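Long-range contact in PHOX (Pseudomonas fluorescens, PDB 4A9V), which is an alkaline phosphatase that hydrolyses phosphate monoesters with an iron-calcium cofactor held in a beta-propeller: residues Leu35-Gly46 with Trp131-Arg142. Numbering follows the deposited sequence.
Sequences LISWGQPLHKNG and WQFVQGSRYNRR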
loop_
_atom_site.group_PDB
_atom_site.type_symbol
_atom_site.label_atom_id
_atom_site.label_comp_id
_atom_site.label_asym_id
_atom_site.label_seq_id
_atom_site.Cartn_x
_atom_site.Cartn_y
_atom_site.Cartn_z
ATOM N N LEU A 35 18.653 0.418 -7.093
ATOM C CA LEU A 35 18.254 1.516 -7.967
ATOM C C LEU A 35 18.417 2.866 -7.269
ATOM O O LEU A 35 19.014 3.798 -7.811
ATOM C CB LEU A 35 16.807 1.334 -8.433
ATOM C CG LEU A 35 16.299 2.402 -9.407
ATOM C CD1 LEU A 35 16.923 2.238 -10.785
ATOM C CD2 LEU A 35 14.781 2.390 -9.493
ATOM N N ILE A 36 17.880 2.962 -6.058
ATOM C CA ILE A 36 17.900 4.208 -5.296
ATOM C C ILE A 36 17.596 3.875 -3.839
ATOM O O ILE A 36 16.933 2.875 -3.558
ATOM C CB ILE A 36 16.883 5.242 -5.855
ATOM C CG1 ILE A 36 17.053 6.615 -5.194
ATOM C CG2 ILE A 36 15.450 4.735 -5.756
ATOM C CD1 ILE A 36 16.471 7.742 -6.025
ATOM N N SER A 37 18.155 4.661 -2.925
ATOM C CA SER A 37 17.952 4.475 -1.492
ATOM C C SER A 37 17.464 5.771 -0.843
ATOM O O SER A 37 17.768 6.874 -1.305
ATOM C CB SER A 37 19.260 4.059 -0.807
ATOM O OG SER A 37 19.761 2.834 -1.306
ATOM N N TRP A 38 16.815 5.616 0.305
ATOM C CA TRP A 38 16.507 6.725 1.195
ATOM C C TRP A 38 17.673 7.673 1.290
ATOM O O TRP A 38 18.805 7.257 1.560
ATOM C CB TRP A 38 16.148 6.194 2.580
ATOM C CG TRP A 38 16.141 7.249 3.635
ATOM C CD1 TRP A 38 15.507 8.486 3.612
ATOM C CD2 TRP A 38 16.892 7.221 4.877
ATOM N NE1 TRP A 38 15.810 9.203 4.736
ATOM C CE2 TRP A 38 16.642 8.490 5.535
ATOM C CE3 TRP A 38 17.687 6.278 5.499
ATOM C CZ2 TRP A 38 17.209 8.796 6.760
ATOM C CZ3 TRP A 38 18.272 6.602 6.717
ATOM C CH2 TRP A 38 18.042 7.833 7.332
ATOM N N GLY A 39 17.414 8.956 1.055
ATOM C CA GLY A 39 18.416 9.994 1.242
ATOM C C GLY A 39 19.112 10.454 -0.028
ATOM O O GLY A 39 19.821 11.458 -0.004
ATOM N N GLN A 40 18.904 9.755 -1.141
ATOM C CA GLN A 40 19.530 10.132 -2.409
ATOM C C GLN A 40 19.041 11.509 -2.850
ATOM O O GLN A 40 17.849 11.689 -3.073
ATOM C CB GLN A 40 19.156 9.104 -3.470
ATOM C CG GLN A 40 19.614 9.454 -4.875
ATOM C CD GLN A 40 21.119 9.527 -4.993
ATOM O OE1 GLN A 40 21.828 8.616 -4.561
ATOM N NE2 GLN A 40 21.615 10.610 -5.583
ATOM N N PRO A 41 19.958 12.466 -3.080
ATOM C CA PRO A 41 19.483 13.724 -3.652
ATOM C C PRO A 41 18.898 13.526 -5.044
ATOM O O PRO A 41 19.452 12.786 -5.861
ATOM C CB PRO A 41 20.740 14.603 -3.695
ATOM C CG PRO A 41 21.883 13.647 -3.613
ATOM C CD PRO A 41 21.397 12.516 -2.764
ATOM N N LEU A 42 17.803 14.224 -5.327
ATOM C CA LEU A 42 17.123 14.062 -6.601
ATOM C C LEU A 42 17.601 15.035 -7.668
ATOM O O LEU A 42 17.445 14.749 -8.853
ATOM C CB LEU A 42 15.612 14.214 -6.429
ATOM C CG LEU A 42 14.943 13.220 -5.483
ATOM C CD1 LEU A 42 13.431 13.340 -5.633
ATOM C CD2 LEU A 42 15.389 11.786 -5.731
ATOM N N HIS A 43 18.087 16.203 -7.255
ATOM C CA HIS A 43 18.331 17.305 -8.184
ATOM C C HIS A 43 19.796 17.565 -8.381
ATOM O O HIS A 43 20.645 17.089 -7.621
ATOM C CB HIS A 43 17.627 18.563 -7.702
ATOM C CG HIS A 43 16.160 18.358 -7.443
ATOM N ND1 HIS A 43 15.330 17.834 -8.366
ATOM C CD2 HIS A 43 15.403 18.558 -6.301
ATOM C CE1 HIS A 43 14.095 17.732 -7.843
ATOM N NE2 HIS A 43 14.131 18.221 -6.595
ATOM N N LYS A 44 20.114 18.232 -9.482
ATOM C CA LYS A 44 21.500 18.539 -9.777
ATOM C C LYS A 44 22.135 19.290 -8.609
ATOM O O LYS A 44 21.586 20.262 -8.096
ATOM C CB LYS A 44 21.616 19.350 -11.065
ATOM C CG LYS A 44 23.050 19.596 -11.502
ATOM C CD LYS A 44 23.096 20.217 -12.886
ATOM C CE LYS A 44 24.389 20.981 -13.112
ATOM N NZ LYS A 44 24.462 21.541 -14.489
ATOM N N ASN A 45 23.327 18.842 -8.232
ATOM C CA ASN A 45 24.085 19.438 -7.135
ATOM C C ASN A 45 23.362 19.365 -5.799
ATOM O O ASN A 45 23.711 20.078 -4.862
ATOM C CB ASN A 45 24.435 20.896 -7.443
ATOM C CG ASN A 45 25.399 21.027 -8.601
ATOM O OD1 ASN A 45 26.229 20.144 -8.829
ATOM N ND2 ASN A 45 25.211 22.062 -9.414
ATOM N N GLY A 46 22.437 18.423 -5.673
ATOM C CA GLY A 46 21.669 18.309 -4.447
ATOM C C GLY A 46 22.502 17.775 -3.299
ATOM O O GLY A 46 23.573 17.217 -3.500
ATOM N N TRP A 131 18.481 -0.483 -16.083
ATOM C CA TRP A 131 17.807 0.740 -15.680
ATOM C C TRP A 131 18.535 1.389 -14.530
ATOM O O TRP A 131 18.870 0.720 -13.548
ATOM C CB TRP A 131 16.378 0.407 -15.265
ATOM C CG TRP A 131 15.518 -0.016 -16.417
ATOM C CD1 TRP A 131 15.240 -1.305 -16.847
ATOM C CD2 TRP A 131 14.851 0.870 -17.365
ATOM N NE1 TRP A 131 14.457 -1.278 -17.976
ATOM C CE2 TRP A 131 14.185 0.008 -18.329
ATOM C CE3 TRP A 131 14.755 2.250 -17.509
ATOM C CZ2 TRP A 131 13.416 0.524 -19.356
ATOM C CZ3 TRP A 131 13.982 2.759 -18.547
ATOM C CH2 TRP A 131 13.338 1.914 -19.456
ATOM N N GLN A 132 18.713 2.706 -14.604
ATOM C CA GLN A 132 19.370 3.468 -13.550
ATOM C C GLN A 132 18.652 4.793 -13.319
ATOM O O GLN A 132 18.111 5.403 -14.244
ATOM C CB GLN A 132 20.840 3.728 -13.903
ATOM C CG GLN A 132 21.668 2.477 -14.157
ATOM C CD GLN A 132 23.084 2.800 -14.596
ATOM O OE1 GLN A 132 23.289 3.336 -15.685
ATOM N NE2 GLN A 132 24.027 2.683 -13.670
ATOM N N PHE A 133 18.729 5.265 -12.087
ATOM C CA PHE A 133 18.216 6.563 -11.706
ATOM C C PHE A 133 18.951 7.680 -12.446
ATOM O O PHE A 133 20.177 7.660 -12.548
ATOM C CB PHE A 133 18.373 6.719 -10.190
ATOM C CG PHE A 133 18.074 8.094 -9.679
ATOM C CD1 PHE A 133 16.856 8.701 -9.937
ATOM C CD2 PHE A 133 19.011 8.786 -8.930
ATOM C CE1 PHE A 133 16.578 9.968 -9.450
ATOM C CE2 PHE A 133 18.735 10.051 -8.438
ATOM C CZ PHE A 133 17.531 10.655 -8.730
ATOM N N VAL A 134 18.190 8.674 -12.894
ATOM C CA VAL A 134 18.731 9.880 -13.519
ATOM C C VAL A 134 18.577 11.073 -12.575
ATOM O O VAL A 134 17.530 11.731 -12.528
ATOM C CB VAL A 134 18.011 10.188 -14.850
ATOM C CG1 VAL A 134 18.612 11.411 -15.519
ATOM C CG2 VAL A 134 18.088 8.991 -15.777
ATOM N N GLN A 135 19.627 11.357 -11.812
ATOM C CA GLN A 135 19.641 12.545 -10.972
ATOM C C GLN A 135 19.597 13.783 -11.862
ATOM O O GLN A 135 20.173 13.787 -12.950
ATOM C CB GLN A 135 20.888 12.559 -10.086
ATOM C CG GLN A 135 20.832 13.613 -8.998
ATOM C CD GLN A 135 22.017 13.573 -8.051
ATOM O OE1 GLN A 135 22.696 12.554 -7.915
ATOM N NE2 GLN A 135 22.257 14.683 -7.378
ATOM N N GLY A 136 18.856 14.804 -11.443
ATOM C CA GLY A 136 18.793 16.049 -12.199
ATOM C C GLY A 136 17.754 16.086 -13.312
ATOM O O GLY A 136 17.623 17.098 -13.993
ATOM N N SER A 137 16.979 15.022 -13.483
ATOM C CA SER A 137 15.868 15.048 -14.432
ATOM C C SER A 137 14.872 16.126 -14.036
ATOM O O SER A 137 14.525 16.258 -12.858
ATOM C CB SER A 137 15.166 13.698 -14.457
ATOM O OG SER A 137 13.955 13.784 -15.187
ATOM N N ARG A 138 14.269 16.762 -15.033
ATOM C CA ARG A 138 13.236 17.754 -14.778
ATOM C C ARG A 138 11.966 17.139 -14.183
ATOM O O ARG A 138 11.150 17.848 -13.600
ATOM C CB ARG A 138 12.904 18.519 -16.059
ATOM C CG ARG A 138 12.022 17.758 -17.029
ATOM C CD ARG A 138 11.513 18.652 -18.156
ATOM N NE ARG A 138 10.558 19.656 -17.689
ATOM C CZ ARG A 138 9.234 19.541 -17.791
ATOM N NH1 ARG A 138 8.705 18.572 -18.532
ATOM N NH2 ARG A 138 8.447 20.497 -17.313
ATOM N N TYR A 139 11.828 15.818 -14.279
ATOM C CA TYR A 139 10.658 15.131 -13.739
ATOM C C TYR A 139 10.823 14.745 -12.271
ATOM O O TYR A 139 9.859 14.363 -11.620
ATOM C CB TYR A 139 10.343 13.901 -14.584
ATOM C CG TYR A 139 9.890 14.250 -15.982
ATOM C CD1 TYR A 139 8.602 14.700 -16.212
ATOM C CD2 TYR A 139 10.787 14.265 -17.042
ATOM C CE1 TYR A 139 8.196 15.087 -17.474
ATOM C CE2 TYR A 139 10.405 14.705 -18.297
ATOM C CZ TYR A 139 9.103 15.098 -18.511
ATOM O OH TYR A 139 8.703 15.532 -19.754
ATOM N N ASN A 140 12.050 14.747 -11.766
ATOM C CA ASN A 140 12.271 14.309 -10.393
ATOM C C ASN A 140 11.569 15.262 -9.438
ATOM O O ASN A 140 11.671 16.479 -9.585
ATOM C CB ASN A 140 13.758 14.260 -10.061
ATOM C CG ASN A 140 14.497 13.168 -10.807
ATOM O OD1 ASN A 140 13.896 12.305 -11.462
ATOM N ND2 ASN A 140 15.816 13.168 -10.664
ATOM N N ARG A 141 10.940 14.720 -8.401
ATOM C CA ARG A 141 10.125 15.544 -7.530
ATOM C C ARG A 141 9.898 14.844 -6.209
ATOM O O ARG A 141 9.627 13.648 -6.178
ATOM C CB ARG A 141 8.784 15.803 -8.215
ATOM C CG ARG A 141 7.892 16.758 -7.473
ATOM C CD ARG A 141 6.559 16.902 -8.173
ATOM N NE ARG A 141 5.743 17.874 -7.476
ATOM C CZ ARG A 141 4.565 18.306 -7.891
ATOM N NH1 ARG A 141 3.955 17.701 -8.904
ATOM N NH2 ARG A 141 3.970 19.289 -7.228
ATOM N N ARG A 142 9.918 15.616 -5.129
ATOM C CA ARG A 142 9.339 15.190 -3.857
ATOM C C ARG A 142 7.984 15.847 -3.641
ATOM O O ARG A 142 7.852 17.067 -3.717
ATOM C CB ARG A 142 10.260 15.521 -2.685
ATOM C CG ARG A 142 11.490 14.640 -2.566
ATOM C CD ARG A 142 11.179 13.151 -2.522
ATOM N NE ARG A 142 10.062 12.801 -1.648
ATOM C CZ ARG A 142 10.065 12.969 -0.330
ATOM N NH1 ARG A 142 11.191 13.237 0.311
ATOM N NH2 ARG A 142 8.937 12.868 0.361
HETATM O O HOH W 1 20.327 3.719 -10.246
HETATM O O HOH W 2 24.406 11.417 -6.038
HETATM O O HOH W 3 11.363 18.385 -5.446
HETATM O O HOH W 4 16.007 17.606 -10.991
HETATM O O HOH W 5 24.363 15.334 -5.366
#
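Ile36 CD1 sits over the centre of the Phe133 ring, a CH-pi contact 3.8 Å from the centroid; the backbone N of Gln135 lies over the opposite face and Pro41 O at the edge. Leu42 CB covers one face of the His43 ring, 4.0 Å above its plane. At that ring's edge lie Asn140 O, 3.2 Å from CE1, and waters tying ND1 to Ser137 O and NE2 to Arg142 N. Leu42 O accepts from Gly136 N and, on a lone pair, from Asn140 ND2, each 2.9 Å away. With CG anti to the backbone N (chi1 -168°) and an extended chain, Gln135 brings NE2 to His43 O at 2.9 Å from above the carbonyl plane; Gly46 N comes from the opposite face. One water joins Gln135 OE1 to Gln40 NE2, another Gln135 NE2 to Gly46 O. With an alanine here, His43 O would probably lose one of its two donors and both waters would be less firmly placed. Strands 35-37 and 131-133, 6.4 Å apart at 32°, are bridged by packing and a water between Leu35 O and Phe133 N. The loops after them carry the direct hydrogen bonds: paired donors on two carbonyls fix the loop shape, while Phe133 supplies apolar packing.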